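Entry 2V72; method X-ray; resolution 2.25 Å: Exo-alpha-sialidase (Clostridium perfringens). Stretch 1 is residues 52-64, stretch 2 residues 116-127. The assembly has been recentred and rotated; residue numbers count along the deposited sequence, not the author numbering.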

ATOM      1  N   PRO A  52       1.534  13.431   5.307  1.00 49.01           N
ATOM      2  CA  PRO A  52       1.571  11.987   5.047  1.00 48.57           C
ATOM      3  C   PRO A  52       0.756  11.106   5.996  1.00 48.14           C
ATOM      4  O   PRO A  52       0.688  11.356   7.204  1.00 48.16           O
ATOM      5  CB  PRO A  52       3.061  11.641   5.150  1.00 48.67           C
ATOM      6  CG  PRO A  52       3.653  12.699   5.967  1.00 49.23           C
ATOM      7  CD  PRO A  52       2.845  13.942   5.746  1.00 49.03           C
ATOM      8  N   GLN A  53       0.121  10.094   5.415  1.00 47.52           N
ATOM      9  CA  GLN A  53      -0.478   8.993   6.160  1.00 46.95           C
ATOM     10  C   GLN A  53       0.017   7.727   5.477  1.00 46.82           C
ATOM     11  O   GLN A  53       0.465   7.786   4.329  1.00 47.09           O
ATOM     12  CB  GLN A  53      -2.015   9.060   6.140  1.00 46.53           C
ATOM     13  CG  GLN A  53      -2.622  10.314   6.783  1.00 46.23           C
ATOM     14  CD  GLN A  53      -2.423  10.388   8.300  1.00 46.35           C
ATOM     15  OE1 GLN A  53      -2.402   9.365   8.995  1.00 46.07           O
ATOM     16  NE2 GLN A  53      -2.282  11.604   8.812  1.00 45.28           N
ATOM     17  N   SER A  54      -0.060   6.591   6.166  1.00 46.56           N
ATOM     18  CA  SER A  54       0.545   5.365   5.664  1.00 46.48           C
ATOM     19  C   SER A  54      -0.307   4.130   5.908  1.00 46.26           C
ATOM     20  O   SER A  54      -1.196   4.143   6.754  1.00 46.06           O
ATOM     21  CB  SER A  54       1.922   5.167   6.298  1.00 46.61           C
ATOM     22  OG  SER A  54       1.800   4.945   7.689  1.00 47.04           O
ATOM     23  N   LEU A  55      -0.022   3.077   5.144  1.00 46.12           N
ATOM     24  CA  LEU A  55      -0.647   1.773   5.314  1.00 45.99           C
ATOM     25  C   LEU A  55       0.471   0.763   5.510  1.00 46.54           C
ATOM     26  O   LEU A  55       1.372   0.661   4.676  1.00 46.60           O
ATOM     27  CB  LEU A  55      -1.492   1.406   4.090  1.00 45.67           C
ATOM     28  CG  LEU A  55      -1.966  -0.046   3.899  1.00 45.68           C
ATOM     29  CD1 LEU A  55      -3.137  -0.388   4.801  1.00 43.90           C
ATOM     30  CD2 LEU A  55      -2.325  -0.325   2.438  1.00 45.50           C
ATOM     31  N   SER A  56       0.435   0.046   6.629  1.00 46.67           N
ATOM     32  CA  SER A  56       1.421  -0.990   6.889  1.00 46.91           C
ATOM     33  C   SER A  56       0.758  -2.324   6.673  1.00 47.33           C
ATOM     34  O   SER A  56      -0.370  -2.546   7.124  1.00 47.32           O
ATOM     35  CB  SER A  56       1.976  -0.904   8.316  1.00 46.84           C
ATOM     36  OG  SER A  56       2.588   0.347   8.550  1.00 45.87           O
ATOM     37  N   VAL A  57       1.457  -3.199   5.962  1.00 47.77           N
ATOM     38  CA  VAL A  57       0.984  -4.541   5.711  1.00 48.73           C
ATOM     39  C   VAL A  57       2.034  -5.532   6.207  1.00 49.47           C
ATOM     40  O   VAL A  57       3.158  -5.590   5.684  1.00 49.75           O
ATOM     41  CB  VAL A  57       0.691  -4.767   4.199  1.00 48.78           C
ATOM     42  CG1 VAL A  57       0.187  -6.181   3.958  1.00 49.09           C
ATOM     43  CG2 VAL A  57      -0.320  -3.748   3.691  1.00 48.52           C
ATOM     44  N   ASN A  58       1.664  -6.292   7.231  1.00 49.98           N
ATOM     45  CA  ASN A  58       2.506  -7.365   7.736  1.00 50.49           C
ATOM     46  C   ASN A  58       2.325  -8.586   6.863  1.00 50.86           C
ATOM     47  O   ASN A  58       1.204  -8.923   6.482  1.00 50.83           O
ATOM     48  CB  ASN A  58       2.171  -7.687   9.190  1.00 50.42           C
ATOM     49  CG  ASN A  58       3.170  -8.626   9.816  1.00 50.48           C
ATOM     50  OD1 ASN A  58       3.067  -9.846   9.676  1.00 49.06           O
ATOM     51  ND2 ASN A  58       4.152  -8.059  10.517  1.00 51.13           N
ATOM     52  N   LEU A  59       3.437  -9.247   6.552  1.00 51.66           N
ATOM     53  CA  LEU A  59       3.454 -10.279   5.517  1.00 52.10           C
ATOM     54  C   LEU A  59       3.267 -11.691   6.061  1.00 52.95           C
ATOM     55  O   LEU A  59       3.079 -12.636   5.283  1.00 53.25           O
ATOM     56  CB  LEU A  59       4.724 -10.166   4.665  1.00 51.81           C
ATOM     57  CG  LEU A  59       5.009  -8.805   4.011  1.00 50.93           C
ATOM     58  CD1 LEU A  59       6.356  -8.816   3.317  1.00 50.91           C
ATOM     59  CD2 LEU A  59       3.907  -8.375   3.034  1.00 50.30           C
ATOM     60  N   GLY A  60       3.301 -11.829   7.389  1.00 53.54           N
ATOM     61  CA  GLY A  60       3.083 -13.126   8.041  1.00 54.35           C
ATOM     62  C   GLY A  60       4.367 -13.828   8.440  1.00 54.81           C
ATOM     63  O   GLY A  60       4.457 -14.399   9.524  1.00 55.08           O
ATOM     64  N   LYS A  61       5.356 -13.794   7.551  1.00 55.31           N
ATOM     65  CA  LYS A  61       6.680 -14.351   7.828  1.00 55.78           C
ATOM     66  C   LYS A  61       7.754 -13.561   7.085  1.00 55.53           C
ATOM     67  O   LYS A  61       7.447 -12.561   6.437  1.00 55.62           O
ATOM     68  CB  LYS A  61       6.739 -15.849   7.493  1.00 55.62           C
ATOM     69  CG  LYS A  61       6.550 -16.213   6.029  1.00 56.32           C
ATOM     70  CD  LYS A  61       6.542 -17.745   5.865  1.00 57.01           C
ATOM     71  CE  LYS A  61       6.729 -18.189   4.407  1.00 58.33           C
ATOM     72  NZ  LYS A  61       8.078 -17.831   3.860  1.00 59.08           N
ATOM     73  N   ALA A  62       9.011 -13.988   7.204  1.00 55.42           N
ATOM     74  CA  ALA A  62      10.099 -13.384   6.440  1.00 55.38           C
ATOM     75  C   ALA A  62       9.982 -13.764   4.959  1.00 55.19           C
ATOM     76  O   ALA A  62       9.959 -14.942   4.605  1.00 55.12           O
ATOM     77  CB  ALA A  62      11.445 -13.802   7.004  1.00 55.42           C
ATOM     78  N   ARG A  63       9.882 -12.751   4.107  1.00 55.12           N
ATOM     79  CA  ARG A  63       9.700 -12.950   2.674  1.00 54.88           C
ATOM     80  C   ARG A  63      10.834 -12.297   1.890  1.00 54.67           C
ATOM     81  O   ARG A  63      11.521 -11.417   2.406  1.00 54.54           O
ATOM     82  CB  ARG A  63       8.363 -12.347   2.225  1.00 55.11           C
ATOM     83  CG  ARG A  63       7.153 -12.748   3.050  1.00 55.00           C
ATOM     84  CD  ARG A  63       6.612 -14.110   2.664  1.00 55.41           C
ATOM     85  NE  ARG A  63       5.371 -14.372   3.388  1.00 57.17           N
ATOM     86  CZ  ARG A  63       4.564 -15.415   3.194  1.00 57.52           C
ATOM     87  NH1 ARG A  63       4.843 -16.342   2.281  1.00 56.02           N
ATOM     88  NH2 ARG A  63       3.464 -15.525   3.931  1.00 57.20           N
ATOM     89  N   LYS A  64      11.021 -12.736   0.646  1.00 54.44           N
ATOM     90  CA  LYS A  64      11.959 -12.108  -0.283  1.00 54.29           C
ATOM     91  C   LYS A  64      11.171 -11.478  -1.426  1.00 53.74           C
ATOM     92  O   LYS A  64      10.870 -12.144  -2.425  1.00 54.11           O
ATOM     93  CB  LYS A  64      12.954 -13.132  -0.835  1.00 54.12           C
ATOM     94  CG  LYS A  64      13.983 -13.625   0.160  1.00 54.98           C
ATOM     95  CD  LYS A  64      14.944 -14.618  -0.501  1.00 55.13           C
ATOM     96  CE  LYS A  64      15.983 -15.140   0.488  1.00 57.41           C
ATOM     97  NZ  LYS A  64      16.759 -14.036   1.145  1.00 57.58           N
TER
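Stretch 2 116-127: PIDAEEIKITAI

Stretch 2 lies antiparallel beside stretch 1 as two extended segments, 116-119 and 121-126, its strand 121-126 crossing strand 53-59 at a signed 164° with the axes 4.6 Å apart at closest approach. Pro52 opens the contact, its CA 3.1 Å from Ala126 O and its CB 3.8 Å from Thr125 CG2. Paired backbone hydrogen bonds then recur at every second residue, and the alternation sorts the side chains. Gln53 O takes Ala126 N at 2.8 Å, while Gln53 N to Ala126 O is weak at 3.3 Å. Ser54 sits opposite Thr125 (CA to CA 4.1 Å) on the other face. Leu55 N meets Ile124 O at 2.8 Å, with its return bond; Ser56 lies opposite Lys123 (CA to CA 4.2 Å), and a water links Ser56 OG with Glu121 OE1. Val57 N meets Ile122 O at 2.8 Å, again with its return bond, so Leu55, Val57, Ile124 and Ile122 share a buried face. Asn58, on the face of Ser54 and Ser56, donates from ND2 to Glu121 OE2 at 2.8 Å.

Leu59 N closes this ladder on Glu120 O at 2.7 Å, and its CD2 packs 3.9 Å from Ile122 CD1. Both chains turn a corner here, stretch 1 at Gly60 and Lys61, stretch 2 at Glu120. Pairing resumes with Arg63 N to Ala119 O at 3.0 Å, and Lys64 NZ finishes with a 2.8 Å salt bridge to Asp118 OD1.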

ATOM      1  N   PRO A 116      15.777  -8.882  -4.920  1.00 53.81           N
ATOM      2  CA  PRO A 116      14.616  -9.107  -4.042  1.00 53.71           C
ATOM      3  C   PRO A 116      14.913  -8.775  -2.578  1.00 53.73           C
ATOM      4  O   PRO A 116      15.946  -9.179  -2.037  1.00 53.38           O
ATOM      5  CB  PRO A 116      14.331 -10.604  -4.201  1.00 53.72           C
ATOM      6  CG  PRO A 116      15.022 -10.999  -5.468  1.00 54.18           C
ATOM      7  CD  PRO A 116      16.242 -10.140  -5.529  1.00 53.69           C
ATOM      8  N   ILE A 117      14.006  -8.040  -1.946  1.00 53.81           N
ATOM      9  CA  ILE A 117      14.248  -7.546  -0.596  1.00 53.76           C
ATOM     10  C   ILE A 117      13.645  -8.434   0.491  1.00 53.46           C
ATOM     11  O   ILE A 117      12.538  -8.956   0.351  1.00 53.62           O
ATOM     12  CB  ILE A 117      13.844  -6.059  -0.432  1.00 53.82           C
ATOM     13  CG1 ILE A 117      12.409  -5.810  -0.907  1.00 54.59           C
ATOM     14  CG2 ILE A 117      14.810  -5.174  -1.207  1.00 53.89           C
ATOM     15  CD1 ILE A 117      11.692  -4.668  -0.187  1.00 53.59           C
ATOM     16  N   ASP A 118      14.414  -8.622   1.557  1.00 53.17           N
ATOM     17  CA  ASP A 118      13.960  -9.355   2.735  1.00 52.88           C
ATOM     18  C   ASP A 118      13.061  -8.429   3.535  1.00 52.19           C
ATOM     19  O   ASP A 118      13.459  -7.316   3.867  1.00 51.93           O
ATOM     20  CB  ASP A 118      15.153  -9.800   3.599  1.00 53.16           C
ATOM     21  CG  ASP A 118      16.140 -10.670   2.841  1.00 53.80           C
ATOM     22  OD1 ASP A 118      15.801 -11.831   2.510  1.00 55.58           O
ATOM     23  OD2 ASP A 118      17.261 -10.194   2.579  1.00 54.30           O
ATOM     24  N   ALA A 119      11.847  -8.884   3.828  1.00 51.74           N
ATOM     25  CA  ALA A 119      10.878  -8.073   4.566  1.00 51.43           C
ATOM     26  C   ALA A 119       9.793  -8.934   5.197  1.00 51.17           C
ATOM     27  O   ALA A 119       9.268  -9.843   4.554  1.00 50.93           O
ATOM     28  CB  ALA A 119      10.249  -7.026   3.640  1.00 51.53           C
ATOM     29  N   GLU A 120       9.473  -8.641   6.459  1.00 51.11           N
ATOM     30  CA  GLU A 120       8.332  -9.253   7.158  1.00 51.03           C
ATOM     31  C   GLU A 120       7.102  -8.345   7.074  1.00 50.56           C
ATOM     32  O   GLU A 120       5.972  -8.779   7.325  1.00 50.47           O
ATOM     33  CB  GLU A 120       8.641  -9.483   8.645  1.00 51.42           C
ATOM     34  CG  GLU A 120      10.114  -9.500   9.047  1.00 53.08           C
ATOM     35  CD  GLU A 120      10.319  -8.986  10.464  1.00 55.51           C
ATOM     36  OE1 GLU A 120      10.979  -7.934  10.628  1.00 56.69           O
ATOM     37  OE2 GLU A 120       9.801  -9.613  11.416  1.00 56.07           O
ATOM     38  N   GLU A 121       7.341  -7.078   6.751  1.00 50.05           N
ATOM     39  CA  GLU A 121       6.306  -6.058   6.734  1.00 49.95           C
ATOM     40  C   GLU A 121       6.681  -4.965   5.735  1.00 49.64           C
ATOM     41  O   GLU A 121       7.861  -4.688   5.535  1.00 49.65           O
ATOM     42  CB  GLU A 121       6.129  -5.467   8.139  1.00 49.80           C
ATOM     43  CG  GLU A 121       4.868  -4.635   8.325  1.00 50.06           C
ATOM     44  CD  GLU A 121       4.580  -4.302   9.780  1.00 50.29           C
ATOM     45  OE1 GLU A 121       4.535  -3.097  10.116  1.00 49.35           O
ATOM     46  OE2 GLU A 121       4.403  -5.244  10.585  1.00 51.22           O
ATOM     47  N   ILE A 122       5.672  -4.363   5.108  1.00 49.56           N
ATOM     48  CA  ILE A 122       5.871  -3.254   4.166  1.00 49.68           C
ATOM     49  C   ILE A 122       4.976  -2.078   4.523  1.00 49.27           C
ATOM     50  O   ILE A 122       3.835  -2.260   4.942  1.00 49.40           O
ATOM     51  CB  ILE A 122       5.569  -3.676   2.709  1.00 50.15           C
ATOM     52  CG1 ILE A 122       6.407  -4.894   2.319  1.00 50.61           C
ATOM     53  CG2 ILE A 122       5.853  -2.526   1.740  1.00 50.72           C
ATOM     54  CD1 ILE A 122       5.867  -5.627   1.133  1.00 53.38           C
ATOM     55  N   LYS A 123       5.496  -0.873   4.346  1.00 49.01           N
ATOM     56  CA  LYS A 123       4.761   0.335   4.668  1.00 48.88           C
ATOM     57  C   LYS A 123       4.713   1.263   3.465  1.00 48.88           C
ATOM     58  O   LYS A 123       5.750   1.709   2.966  1.00 48.95           O
ATOM     59  CB  LYS A 123       5.427   1.043   5.847  1.00 48.91           C
ATOM     60  CG  LYS A 123       4.618   2.150   6.491  1.00 49.10           C
ATOM     61  CD  LYS A 123       5.523   2.965   7.395  1.00 50.83           C
ATOM     62  CE  LYS A 123       4.750   3.675   8.485  1.00 52.24           C
ATOM     63  NZ  LYS A 123       5.677   4.414   9.402  1.00 53.38           N
ATOM     64  N   ILE A 124       3.504   1.546   2.995  1.00 48.91           N
ATOM     65  CA  ILE A 124       3.309   2.527   1.932  1.00 48.63           C
ATOM     66  C   ILE A 124       2.872   3.846   2.547  1.00 48.31           C
ATOM     67  O   ILE A 124       1.808   3.929   3.167  1.00 48.27           O
ATOM     68  CB  ILE A 124       2.248   2.079   0.888  1.00 48.92           C
ATOM     69  CG1 ILE A 124       2.405   0.596   0.505  1.00 49.57           C
ATOM     70  CG2 ILE A 124       2.255   3.021  -0.334  1.00 48.68           C
ATOM     71  CD1 ILE A 124       3.800   0.191   0.020  1.00 50.47           C
ATOM     72  N   THR A 125       3.701   4.868   2.366  1.00 48.03           N
ATOM     73  CA  THR A 125       3.426   6.204   2.866  1.00 48.12           C
ATOM     74  C   THR A 125       3.001   7.104   1.717  1.00 48.43           C
ATOM     75  O   THR A 125       3.698   7.211   0.708  1.00 48.45           O
ATOM     76  CB  THR A 125       4.657   6.807   3.600  1.00 48.04           C
ATOM     77  OG1 THR A 125       4.977   5.995   4.737  1.00 47.37           O
ATOM     78  CG2 THR A 125       4.389   8.243   4.064  1.00 47.73           C
ATOM     79  N   ALA A 126       1.835   7.728   1.881  1.00 48.69           N
ATOM     80  CA  ALA A 126       1.314   8.681   0.914  1.00 48.62           C
ATOM     81  C   ALA A 126       1.688  10.101   1.328  1.00 48.84           C
ATOM     82  O   ALA A 126       1.131  10.643   2.282  1.00 48.92           O
ATOM     83  CB  ALA A 126      -0.181   8.534   0.793  1.00 48.43           C
ATOM     84  N   ILE A 127       2.646  10.688   0.616  1.00 49.13           N
ATOM     85  CA  ILE A 127       3.089  12.062   0.880  1.00 49.61           C
ATOM     86  C   ILE A 127       2.112  13.062   0.265  1.00 49.99           C
ATOM     87  O   ILE A 127       1.765  14.069   0.887  1.00 50.34           O
ATOM     88  CB  ILE A 127       4.513  12.320   0.333  1.00 49.51           C
ATOM     89  CG1 ILE A 127       5.510  11.324   0.939  1.00 49.84           C
ATOM     90  CG2 ILE A 127       4.946  13.767   0.598  1.00 49.41           C
ATOM     91  CD1 ILE A 127       6.834  11.234   0.190  1.00 50.84           C
TER
HETATM   92  O   HOH W   1       5.099  -0.879   9.213  1.00 51.47           O